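Local coordinates for protein DNA polymerase sliding clamp 3 (Sulfolobus tokodaii, PDB 3AIZ) that forms part of a ring-shaped sliding clamp that encircles DNA, tethering the replicative polymerase and other DNA-processing proteins to it as a moving platform, at residues M1-I6 with Y55-V61; A8-S12 with V81-L87; I36-D40 with E118-P122; K157-G161 with S188-D192. All blocks are in the same frame, centred on the assembly; numbering follows the deposited sequence.

Contact 1: residues M1-I6 with Y55-V61; sequences MRVKVI and YFEEYNV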
loop_
_atom_site.group_PDB
_atom_site.type_symbol
_atom_site.label_atom_id
_atom_site.label_comp_id
_atom_site.label_asym_id
_atom_site.label_seq_id
_atom_site.Cartn_x
_atom_site.Cartn_y
_atom_site.Cartn_z
ATOM N N MET C 1 -23.817 -23.750 39.251
ATOM C CA MET C 1 -24.797 -23.476 38.204
ATOM C C MET C 1 -24.316 -23.946 36.834
ATOM O O MET C 1 -23.149 -24.295 36.664
ATOM C CB MET C 1 -25.147 -21.985 38.170
ATOM C CG MET C 1 -23.986 -21.049 38.484
ATOM S SD MET C 1 -22.619 -21.163 37.313
ATOM C CE MET C 1 -23.458 -20.807 35.772
ATOM N N ARG C 2 -25.226 -23.953 35.865
ATOM C CA ARG C 2 -24.904 -24.386 34.508
ATOM C C ARG C 2 -25.636 -23.536 33.473
ATOM O O ARG C 2 -26.866 -23.499 33.444
ATOM C CB ARG C 2 -25.248 -25.865 34.322
ATOM C CG ARG C 2 -24.838 -26.434 32.973
ATOM C CD ARG C 2 -25.148 -27.920 32.885
ATOM N NE ARG C 2 -24.738 -28.495 31.607
ATOM C CZ ARG C 2 -25.502 -28.515 30.518
ATOM N NH1 ARG C 2 -25.047 -29.061 29.397
ATOM N NH2 ARG C 2 -26.720 -27.989 30.549
ATOM N N VAL C 3 -24.869 -22.862 32.622
ATOM C CA VAL C 3 -25.428 -21.943 31.636
ATOM C C VAL C 3 -24.882 -22.227 30.237
ATOM O O VAL C 3 -23.726 -22.619 30.081
ATOM C CB VAL C 3 -25.133 -20.478 32.022
ATOM C CG1 VAL C 3 -25.558 -19.536 30.915
ATOM C CG2 VAL C 3 -25.830 -20.122 33.326
ATOM N N LYS C 4 -25.719 -22.028 29.222
ATOM C CA LYS C 4 -25.321 -22.283 27.841
ATOM C C LYS C 4 -25.615 -21.102 26.919
ATOM O O LYS C 4 -26.740 -20.605 26.867
ATOM C CB LYS C 4 -26.012 -23.540 27.307
ATOM C CG LYS C 4 -25.730 -23.827 25.839
ATOM C CD LYS C 4 -26.529 -25.020 25.342
ATOM C CE LYS C 4 -26.243 -25.305 23.876
ATOM N NZ LYS C 4 -27.013 -26.480 23.377
ATOM N N VAL C 5 -24.594 -20.663 26.189
ATOM C CA VAL C 5 -24.736 -19.575 25.230
ATOM C C VAL C 5 -24.590 -20.103 23.810
ATOM O O VAL C 5 -23.707 -20.915 23.534
ATOM C CB VAL C 5 -23.671 -18.488 25.454
ATOM C CG1 VAL C 5 -23.763 -17.420 24.374
ATOM C CG2 VAL C 5 -23.819 -17.873 26.834
ATOM N N ILE C 6 -25.451 -19.643 22.908
ATOM C CA ILE C 6 -25.372 -20.063 21.513
ATOM C C ILE C 6 -24.419 -19.179 20.709
ATOM O O ILE C 6 -23.390 -19.648 20.223
ATOM C CB ILE C 6 -26.756 -20.094 20.841
ATOM C CG1 ILE C 6 -27.625 -21.181 21.477
ATOM C CG2 ILE C 6 -26.615 -20.338 19.347
ATOM C CD1 ILE C 6 -29.000 -21.309 20.855
ATOM N N TYR C 55 -31.535 -14.521 27.775
ATOM C CA TYR C 55 -30.439 -14.320 26.834
ATOM C C TYR C 55 -29.797 -15.654 26.477
ATOM O O TYR C 55 -29.336 -15.855 25.354
ATOM C CB TYR C 55 -29.393 -13.376 27.431
ATOM C CG TYR C 55 -28.173 -13.161 26.561
ATOM C CD1 TYR C 55 -28.111 -12.099 25.669
ATOM C CD2 TYR C 55 -27.080 -14.015 26.639
ATOM C CE1 TYR C 55 -27.000 -11.896 24.876
ATOM C CE2 TYR C 55 -25.963 -13.820 25.850
ATOM C CZ TYR C 55 -25.928 -12.758 24.970
ATOM O OH TYR C 55 -24.819 -12.559 24.182
ATOM N N PHE C 56 -29.773 -16.563 27.447
ATOM C CA PHE C 56 -29.169 -17.872 27.259
ATOM C C PHE C 56 -30.190 -18.874 26.740
ATOM O O PHE C 56 -31.392 -18.723 26.967
ATOM C CB PHE C 56 -28.588 -18.381 28.580
ATOM C CG PHE C 56 -27.689 -17.394 29.268
ATOM C CD1 PHE C 56 -26.377 -17.232 28.860
ATOM C CD2 PHE C 56 -28.156 -16.636 30.326
ATOM C CE1 PHE C 56 -25.546 -16.331 29.496
ATOM C CE2 PHE C 56 -27.331 -15.731 30.965
ATOM C CZ PHE C 56 -26.024 -15.578 30.549
ATOM N N GLU C 57 -29.709 -19.897 26.042
ATOM C CA GLU C 57 -30.569 -20.987 25.605
ATOM C C GLU C 57 -30.923 -21.860 26.802
ATOM O O GLU C 57 -32.044 -22.357 26.915
ATOM C CB GLU C 57 -29.880 -21.826 24.528
ATOM C CG GLU C 57 -30.721 -22.983 24.018
ATOM C CD GLU C 57 -29.948 -23.903 23.094
ATOM O OE1 GLU C 57 -28.743 -23.655 22.878
ATOM O OE2 GLU C 57 -30.545 -24.877 22.586
ATOM N N GLU C 58 -29.955 -22.040 27.696
ATOM C CA GLU C 58 -30.167 -22.795 28.924
ATOM C C GLU C 58 -29.621 -22.016 30.113
ATOM O O GLU C 58 -28.484 -21.547 30.089
ATOM C CB GLU C 58 -29.491 -24.165 28.844
ATOM C CG GLU C 58 -30.049 -25.078 27.763
ATOM C CD GLU C 58 -29.342 -26.422 27.709
ATOM O OE1 GLU C 58 -28.451 -26.663 28.551
ATOM O OE2 GLU C 58 -29.678 -27.236 26.822
ATOM N N TYR C 59 -30.439 -21.879 31.153
ATOM C CA TYR C 59 -30.036 -21.156 32.351
ATOM C C TYR C 59 -30.509 -21.893 33.599
ATOM O O TYR C 59 -31.700 -21.911 33.905
ATOM C CB TYR C 59 -30.599 -19.734 32.332
ATOM C CG TYR C 59 -29.971 -18.811 33.353
ATOM C CD1 TYR C 59 -28.825 -18.088 33.049
ATOM C CD2 TYR C 59 -30.522 -18.664 34.619
ATOM C CE1 TYR C 59 -28.246 -17.244 33.976
ATOM C CE2 TYR C 59 -29.949 -17.822 35.553
ATOM C CZ TYR C 59 -28.811 -17.115 35.226
ATOM O OH TYR C 59 -28.235 -16.276 36.151
ATOM N N ASN C 60 -29.568 -22.500 34.314
ATOM C CA ASN C 60 -29.901 -23.285 35.496
ATOM C C ASN C 60 -29.150 -22.817 36.738
ATOM O O ASN C 60 -28.079 -23.333 37.059
ATOM C CB ASN C 60 -29.623 -24.770 35.242
ATOM C CG ASN C 60 -30.012 -25.647 36.417
ATOM O OD1 ASN C 60 -30.676 -25.197 37.352
ATOM N ND2 ASN C 60 -29.601 -26.910 36.373
ATOM N N VAL C 61 -29.720 -21.839 37.435
ATOM C CA VAL C 61 -29.128 -21.332 38.668
ATOM C C VAL C 61 -30.118 -21.444 39.821
ATOM O O VAL C 61 -31.071 -20.670 39.907
ATOM C CB VAL C 61 -28.691 -19.865 38.525
ATOM C CG1 VAL C 61 -28.069 -19.371 39.823
ATOM C CG2 VAL C 61 -27.718 -19.711 37.369
#

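Contact 2: residues A8-S12 with V81-L87; sequences ADAFS and VTKNDSL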
loop_
_atom_site.group_PDB
_atom_site.type_symbol
_atom_site.label_atom_id
_atom_site.label_comp_id
_atom_site.label_asym_id
_atom_site.label_seq_id
_atom_site.Cartn_x
_atom_site.Cartn_y
_atom_site.Cartn_z
ATOM N N ALA C 8 -21.821 -17.450 21.012
ATOM C CA ALA C 8 -20.712 -17.204 21.926
ATOM C C ALA C 8 -19.691 -16.234 21.344
ATOM O O ALA C 8 -18.860 -15.689 22.071
ATOM C CB ALA C 8 -20.041 -18.515 22.311
ATOM N N ASP C 9 -19.752 -16.019 20.034
ATOM C CA ASP C 9 -18.828 -15.105 19.372
ATOM C C ASP C 9 -19.059 -13.674 19.845
ATOM O O ASP C 9 -18.125 -12.980 20.247
ATOM C CB ASP C 9 -18.979 -15.185 17.852
ATOM C CG ASP C 9 -17.932 -14.367 17.118
ATOM O OD1 ASP C 9 -16.769 -14.343 17.572
ATOM O OD2 ASP C 9 -18.271 -13.752 16.085
ATOM N N ALA C 10 -20.312 -13.237 19.791
ATOM C CA ALA C 10 -20.675 -11.907 20.259
ATOM C C ALA C 10 -20.522 -11.837 21.772
ATOM O O ALA C 10 -19.971 -10.876 22.309
ATOM C CB ALA C 10 -22.101 -11.573 19.851
ATOM N N PHE C 11 -21.005 -12.873 22.448
ATOM C CA PHE C 11 -20.943 -12.956 23.902
ATOM C C PHE C 11 -19.539 -12.680 24.438
ATOM O O PHE C 11 -19.378 -12.048 25.480
ATOM C CB PHE C 11 -21.423 -14.333 24.367
ATOM C CG PHE C 11 -21.450 -14.498 25.859
ATOM C CD1 PHE C 11 -22.565 -14.128 26.591
ATOM C CD2 PHE C 11 -20.364 -15.036 26.529
ATOM C CE1 PHE C 11 -22.595 -14.284 27.962
ATOM C CE2 PHE C 11 -20.389 -15.195 27.902
ATOM C CZ PHE C 11 -21.505 -14.819 28.618
ATOM N N SER C 12 -18.526 -13.151 23.719
ATOM C CA SER C 12 -17.147 -13.004 24.168
ATOM C C SER C 12 -16.691 -11.547 24.165
ATOM O O SER C 12 -15.879 -11.142 24.997
ATOM C CB SER C 12 -16.206 -13.851 23.309
ATOM O OG SER C 12 -16.179 -13.387 21.971
ATOM N N VAL C 81 -13.191 -18.826 20.303
ATOM C CA VAL C 81 -14.499 -19.299 19.863
ATOM C C VAL C 81 -14.724 -18.980 18.390
ATOM O O VAL C 81 -14.269 -17.952 17.889
ATOM C CB VAL C 81 -15.647 -18.693 20.697
ATOM C CG1 VAL C 81 -15.427 -18.961 22.177
ATOM C CG2 VAL C 81 -15.774 -17.203 20.430
ATOM N N THR C 82 -15.427 -19.872 17.701
ATOM C CA THR C 82 -15.736 -19.678 16.292
ATOM C C THR C 82 -17.175 -19.205 16.123
ATOM O O THR C 82 -17.851 -18.883 17.101
ATOM C CB THR C 82 -15.537 -20.974 15.490
ATOM O OG1 THR C 82 -16.466 -21.967 15.942
ATOM C CG2 THR C 82 -14.120 -21.494 15.667
ATOM N N LYS C 83 -17.637 -19.165 14.879
ATOM C CA LYS C 83 -19.001 -18.743 14.581
ATOM C C LYS C 83 -20.008 -19.799 15.025
ATOM O O LYS C 83 -21.089 -19.473 15.514
ATOM C CB LYS C 83 -19.160 -18.470 13.085
ATOM C CG LYS C 83 -18.233 -17.395 12.538
ATOM C CD LYS C 83 -18.587 -16.020 13.084
ATOM C CE LYS C 83 -17.746 -14.936 12.428
ATOM N NZ LYS C 83 -18.146 -13.571 12.878
ATOM N N ASN C 84 -19.642 -21.066 14.854
ATOM C CA ASN C 84 -20.536 -22.175 15.171
ATOM C C ASN C 84 -20.199 -22.865 16.492
ATOM O O ASN C 84 -20.472 -24.053 16.670
ATOM C CB ASN C 84 -20.548 -23.194 14.028
ATOM C CG ASN C 84 -19.161 -23.710 13.690
ATOM O OD1 ASN C 84 -18.478 -24.290 14.534
ATOM N ND2 ASN C 84 -18.740 -23.505 12.446
ATOM N N ASP C 85 -19.603 -22.114 17.413
ATOM C CA ASP C 85 -19.277 -22.636 18.736
ATOM C C ASP C 85 -20.362 -22.298 19.746
ATOM O O ASP C 85 -20.820 -21.159 19.817
ATOM C CB ASP C 85 -17.943 -22.071 19.224
ATOM C CG ASP C 85 -16.769 -22.953 18.866
ATOM O OD1 ASP C 85 -16.971 -24.176 18.709
ATOM O OD2 ASP C 85 -15.644 -22.426 18.752
ATOM N N SER C 86 -20.771 -23.294 20.523
ATOM C CA SER C 86 -21.672 -23.066 21.644
ATOM C C SER C 86 -20.851 -23.045 22.927
ATOM O O SER C 86 -19.871 -23.779 23.053
ATOM C CB SER C 86 -22.750 -24.150 21.710
ATOM O OG SER C 86 -22.176 -25.439 21.843
ATOM N N LEU C 87 -21.242 -22.202 23.875
ATOM C CA LEU C 87 -20.462 -22.030 25.095
ATOM C C LEU C 87 -21.207 -22.523 26.333
ATOM O O LEU C 87 -22.426 -22.398 26.426
ATOM C CB LEU C 87 -20.056 -20.564 25.262
ATOM C CG LEU C 87 -19.121 -20.232 26.424
ATOM C CD1 LEU C 87 -18.042 -19.261 25.977
ATOM C CD2 LEU C 87 -19.899 -19.672 27.605
#

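Contact 3: residues I36-D40 with E118-P122; sequences IRGID and EIETP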
loop_
_atom_site.group_PDB
_atom_site.type_symbol
_atom_site.label_atom_id
_atom_site.label_comp_id
_atom_site.label_asym_id
_atom_site.label_seq_id
_atom_site.Cartn_x
_atom_site.Cartn_y
_atom_site.Cartn_z
ATOM N N ILE C 36 -23.057 -8.585 36.180
ATOM C CA ILE C 36 -21.633 -8.289 36.212
ATOM C C ILE C 36 -21.445 -6.817 36.526
ATOM O O ILE C 36 -22.081 -5.959 35.918
ATOM C CB ILE C 36 -20.951 -8.612 34.872
ATOM C CG1 ILE C 36 -21.191 -10.072 34.489
ATOM C CG2 ILE C 36 -19.462 -8.314 34.949
ATOM C CD1 ILE C 36 -20.687 -10.424 33.112
ATOM N N ARG C 37 -20.571 -6.527 37.480
ATOM C CA ARG C 37 -20.391 -5.162 37.947
ATOM C C ARG C 37 -18.941 -4.909 38.326
ATOM O O ARG C 37 -18.362 -5.649 39.120
ATOM C CB ARG C 37 -21.308 -4.899 39.141
ATOM C CG ARG C 37 -21.136 -3.541 39.780
ATOM C CD ARG C 37 -22.209 -3.302 40.827
ATOM N NE ARG C 37 -23.550 -3.353 40.250
ATOM C CZ ARG C 37 -24.662 -3.091 40.927
ATOM N NH1 ARG C 37 -24.595 -2.758 42.209
ATOM N NH2 ARG C 37 -25.842 -3.160 40.323
ATOM N N GLY C 38 -18.357 -3.863 37.751
ATOM C CA GLY C 38 -16.976 -3.517 38.028
ATOM C C GLY C 38 -16.724 -2.025 37.973
ATOM O O GLY C 38 -17.602 -1.250 37.596
ATOM N N ILE C 39 -15.516 -1.622 38.352
ATOM C CA ILE C 39 -15.133 -0.217 38.321
ATOM C C ILE C 39 -13.630 -0.079 38.096
ATOM O O ILE C 39 -12.827 -0.660 38.825
ATOM C CB ILE C 39 -15.549 0.508 39.618
ATOM C CG1 ILE C 39 -15.176 1.989 39.554
ATOM C CG2 ILE C 39 -14.918 -0.155 40.834
ATOM C CD1 ILE C 39 -15.561 2.762 40.796
ATOM N N ASP C 40 -13.255 0.683 37.074
ATOM C CA ASP C 40 -11.848 0.843 36.715
ATOM C C ASP C 40 -11.033 1.461 37.852
ATOM O O ASP C 40 -11.587 2.123 38.728
ATOM C CB ASP C 40 -11.706 1.663 35.427
ATOM C CG ASP C 40 -12.348 3.033 35.528
ATOM O OD1 ASP C 40 -12.865 3.377 36.611
ATOM O OD2 ASP C 40 -12.334 3.768 34.518
ATOM N N GLU C 118 -16.621 -6.451 46.338
ATOM C CA GLU C 118 -17.991 -6.005 46.131
ATOM C C GLU C 118 -17.971 -4.563 45.646
ATOM O O GLU C 118 -17.327 -3.705 46.251
ATOM C CB GLU C 118 -18.797 -6.113 47.427
ATOM C CG GLU C 118 -18.962 -7.534 47.943
ATOM C CD GLU C 118 -19.741 -7.592 49.245
ATOM O OE1 GLU C 118 -20.078 -6.516 49.786
ATOM O OE2 GLU C 118 -20.016 -8.713 49.726
ATOM N N ILE C 119 -18.668 -4.299 44.546
ATOM C CA ILE C 119 -18.689 -2.960 43.974
ATOM C C ILE C 119 -19.965 -2.215 44.355
ATOM O O ILE C 119 -21.069 -2.620 43.992
ATOM C CB ILE C 119 -18.536 -2.985 42.437
ATOM C CG1 ILE C 119 -17.201 -3.614 42.034
ATOM C CG2 ILE C 119 -18.633 -1.579 41.871
ATOM C CD1 ILE C 119 -17.182 -5.128 42.096
ATOM N N GLU C 120 -19.800 -1.123 45.095
ATOM C CA GLU C 120 -20.926 -0.305 45.528
ATOM C C GLU C 120 -21.359 0.658 44.428
ATOM O O GLU C 120 -20.521 1.256 43.751
ATOM C CB GLU C 120 -20.551 0.477 46.790
ATOM C CG GLU C 120 -21.613 1.457 47.261
ATOM C CD GLU C 120 -21.197 2.203 48.514
ATOM O OE1 GLU C 120 -20.260 1.740 49.200
ATOM O OE2 GLU C 120 -21.810 3.251 48.814
ATOM N N THR C 121 -22.670 0.803 44.253
ATOM C CA THR C 121 -23.217 1.720 43.257
ATOM C C THR C 121 -22.834 3.165 43.566
ATOM O O THR C 121 -23.128 3.672 44.648
ATOM C CB THR C 121 -24.748 1.607 43.161
ATOM O OG1 THR C 121 -25.101 0.325 42.625
ATOM C CG2 THR C 121 -25.308 2.700 42.262
ATOM N N PRO C 122 -22.171 3.831 42.608
ATOM C CA PRO C 122 -21.626 5.182 42.782
ATOM C C PRO C 122 -22.699 6.264 42.851
ATOM O O PRO C 122 -22.519 7.255 43.561
ATOM C CB PRO C 122 -20.774 5.384 41.520
ATOM C CG PRO C 122 -20.586 4.014 40.939
ATOM C CD PRO C 122 -21.830 3.270 41.292
#

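Contact 4: residues K157-G161 with S188-D192; sequences KAEGG and SEGGD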
loop_
_atom_site.group_PDB
_atom_site.type_symbol
_atom_site.label_atom_id
_atom_site.label_comp_id
_atom_site.label_asym_id
_atom_site.label_seq_id
_atom_site.Cartn_x
_atom_site.Cartn_y
_atom_site.Cartn_z
ATOM N N LYS C 157 -22.256 17.152 23.274
ATOM C CA LYS C 157 -23.114 18.330 23.270
ATOM C C LYS C 157 -24.433 18.064 22.557
ATOM O O LYS C 157 -24.453 17.612 21.413
ATOM C CB LYS C 157 -22.388 19.515 22.630
ATOM C CG LYS C 157 -23.182 20.812 22.620
ATOM C CD LYS C 157 -22.276 21.996 22.322
ATOM C CE LYS C 157 -23.070 23.281 22.149
ATOM N NZ LYS C 157 -23.899 23.255 20.913
ATOM N N ALA C 158 -25.534 18.345 23.244
ATOM C CA ALA C 158 -26.859 18.180 22.665
ATOM C C ALA C 158 -27.482 19.538 22.362
ATOM O O ALA C 158 -27.572 20.399 23.237
ATOM C CB ALA C 158 -27.749 17.376 23.598
ATOM N N GLU C 159 -27.905 19.726 21.117
ATOM C CA GLU C 159 -28.510 20.983 20.695
ATOM C C GLU C 159 -29.606 20.750 19.659
ATOM O O GLU C 159 -29.345 20.232 18.572
ATOM C CB GLU C 159 -27.445 21.925 20.131
ATOM C CG GLU C 159 -27.966 23.303 19.755
ATOM C CD GLU C 159 -26.864 24.241 19.296
ATOM O OE1 GLU C 159 -26.071 23.847 18.413
ATOM O OE2 GLU C 159 -26.792 25.374 19.819
ATOM N N GLY C 160 -30.832 21.133 20.004
ATOM C CA GLY C 160 -31.961 20.987 19.103
ATOM C C GLY C 160 -32.303 19.536 18.825
ATOM O O GLY C 160 -32.875 19.212 17.784
ATOM N N GLY C 161 -31.948 18.660 19.758
ATOM C CA GLY C 161 -32.235 17.244 19.619
ATOM C C GLY C 161 -31.141 16.487 18.893
ATOM O O GLY C 161 -31.256 15.285 18.661
ATOM N N SER C 188 -34.499 11.083 19.883
ATOM C CA SER C 188 -33.957 12.014 20.867
ATOM C C SER C 188 -34.982 12.363 21.936
ATOM O O SER C 188 -36.185 12.337 21.686
ATOM C CB SER C 188 -33.473 13.294 20.186
ATOM O OG SER C 188 -32.367 13.031 19.346
ATOM N N GLU C 189 -34.494 12.694 23.126
ATOM C CA GLU C 189 -35.355 13.090 24.234
ATOM C C GLU C 189 -34.709 14.197 25.058
ATOM O O GLU C 189 -33.501 14.422 24.976
ATOM C CB GLU C 189 -35.660 11.893 25.137
ATOM C CG GLU C 189 -36.474 10.797 24.476
ATOM C CD GLU C 189 -36.744 9.636 25.411
ATOM O OE1 GLU C 189 -36.252 9.670 26.560
ATOM O OE2 GLU C 189 -37.449 8.690 24.999
ATOM N N GLY C 190 -35.521 14.883 25.856
ATOM C CA GLY C 190 -35.025 15.927 26.734
ATOM C C GLY C 190 -34.576 17.167 25.988
ATOM O O GLY C 190 -34.862 17.329 24.803
ATOM N N GLY C 191 -33.864 18.043 26.688
ATOM C CA GLY C 191 -33.427 19.299 26.110
ATOM C C GLY C 191 -31.942 19.351 25.818
ATOM O O GLY C 191 -31.295 18.321 25.639
ATOM N N ASP C 192 -31.404 20.565 25.770
ATOM C CA ASP C 192 -29.998 20.773 25.453
ATOM C C ASP C 192 -29.099 20.470 26.646
ATOM O O ASP C 192 -29.473 20.703 27.795
ATOM C CB ASP C 192 -29.770 22.207 24.971
ATOM C CG ASP C 192 -30.493 22.509 23.669
ATOM O OD1 ASP C 192 -30.912 21.551 22.983
ATOM O OD2 ASP C 192 -30.638 23.703 23.330
#

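Contact 1: residues M1-I6 with Y55-V61
The ring of Tyr55 comes near Val5, CE2 lying 4.5 Å from Val5 CG1, a loose contact. The Phe56 ring lies between Tyr55 CD2 over one face and Val3 CG1 over the opposite face, the latter a CH-pi contact 3.5 Å from the ring centroid, with Val5 CG2 at the edge. Glu57 then begins the backbone pairing by giving its N-H to Lys4 O, while its extended side chain, CG anti to the backbone N (chi1 -180°), runs alongside Lys4 and forms a salt bridge from OE1 to Lys4 NZ (3.4 Å). Glu58 O accepts Lys4 N at 2.9 Å, and Glu58 OE1 takes Arg2 NH2 at 3.0 Å in a second salt bridge, with carboxylate and guanidinium planes 40° apart. On the other face of the sheet, Tyr59 CD1 lies 3.6 Å from Val3 CG2, and its hydroxyl bonds to Thr30 O. Asn60 and Arg2 exchange backbone bonds in both directions. Last, Val61 CG2 packs on Met1 CB at 3.5 Å. With strand axes 165° apart, this is a regular antiparallel ladder, apolar inside and ion-paired outside, at the edge of a PCNA-type beta sheet.

Contact 2: residues A8-S12 with V81-L87
The Asp9 carboxylate, one of two flat acidic groups here, receives Lys83 NZ at OD2 on the syn side, 31° out of its plane, in a salt bridge of 3.2 Å. At its other oxygen, Asp9 OD1, the neighbour is apolar: Val81 CG2 at 4.2 Å. The Asp85 carboxylate works inside its own loop, where OD2 accepts Thr82 N at 2.8 Å from the anti side, 30° out of plane. This bond ties the ends of the 82-85 turn, and a salt bridge from Arg107 holds the same oxygen from outside it. Lys83 leaves its backbone pointing away from the helix, and a bend at chi2 (-68°) brings the ammonium back to Asp9. Apart from this ion pair, Ala8 CB packs on Leu87 CB (3.6 Å), and the Val81 CG2 methyl lies against helix atoms, 3.8 Å from Ala8 O and 4.1 Å from Ser12 OG. Ser12 OG itself bonds to Asp9 O within the helix. The first turn of helix 8-18 thus sits against the loop entering strand 86-91: Leu87 continues onto Val99 and Leu101 of strand 97-102, and both Ser12 and Leu87 meet Leu78 of helix 71-78.

Contact 3: residues I36-D40 with E118-P122
Ile119 and Arg37 carry most of the burial, 99 and 81 Å² respectively, and their side chains slide past each other in opposite directions. Arg37 leaves strand 33-39 with CG anti to the backbone N (chi1 176°), which lays its methylene groups along Ile119: Arg37 CG is 3.8 Å from both Ile119 CB and Ile119 CG2. The chain then bends at chi3 (-60°), carrying the guanidinium past the loop backbone. Ile119 O lies at the edge of that group, in its plane, yet Arg37 NH1 remains 4.0 Å from it. Thr121 OG1 approaches Arg37 NH1 to 3.2 Å obliquely, at an angle too poor for a hydrogen bond. The charged end has its firm partner in the sheet, a salt bridge from Arg37 NH2 to Asp48, so the loop borrows the aliphatic part of the arginine more than its charge. The CG1 branch of Ile119 lies against the strand backbone, with CG1 4.0 Å from Gly38 CA and 3.7 Å from Arg37 O. Ile39, with 36 Å² buried, adds CG2, 4.1 Å from Ile119 CG2. Phe46 on strand 45-52 touches Arg37, Ile119 and Pro122, giving the loop a further apolar support. With no hydrogen bond between its segments, the contact lays a long linker over a strand by side-chain packing, as expected of the interdomain connecting loop of PCNA clamps, which in relatives borders the pocket for partner proteins.

Contact 4: residues K157-G161 with S188-D192
Asp192 and Ser188 supply the hydrogen bonds, each using a side-chain oxygen against the backbone of residues 160-161. Gly160 N donates to Asp192 OD1 at 3.0 Å with an N-H...O angle of 154°, meeting the oxygen on its syn side but well out of the carboxylate plane. Ser188 OG donates to Gly161 O at 2.6 Å, in the carbonyl plane; OG stands anti to the carbonyl carbon of Ser188, which sets it beside Gly161 O. A weaker C-H...O approach follows, from Asp192 CA to Ala158 O at 3.3 Å, with Asp192 CB merely near the same oxygen. No apolar pair joins the two segments; Ala158 CB lies 4.2 Å from Gly191 O and packs instead on Phe130 of strand 130-135. Among charges, Lys157 NZ pairs with Glu159 OE1 at 3.4 Å within its own strand, while Glu159 OE2 and Asp192 OD2 stay 5.5 Å apart; the lysine may temper that acidic neighbourhood. The two glycines, with positive phi of 66° and 89°, form a type I' turn joining strands 153-159 and 162-168 as a tight hairpin. Since both hydrogen bonds engage turn backbone at a largely exposed site, the chemistry implies that two polar bonds join the hairpin turn to strand 187-190 and to the bend after it, beside the backbone pairing of Ala158 with Ala193.

Overall arrangement
Contacts 1 and 2 form one neighbourhood, with centres 14 Å apart: strand 2-5 runs beside strand 86-91 in the same antiparallel sheet, leads into helix 8-18, and Val5 N probably bonds to Leu87 O. Along the chain their segments alternate, as do those of contact 3 with both, so the N-terminal half and the linker after it are interlaced. Contact 3 lies 24 Å from contact 1 and 26 Å from contact 2, centre to centre, on the nine-stranded sheet that spans both halves. Contact 4 follows in sequence, 29 Å from contact 3, and reaches the same sheet through strand 187-190. The clamp subunit is thus two similar halves joined by a continuous sheet and a linker.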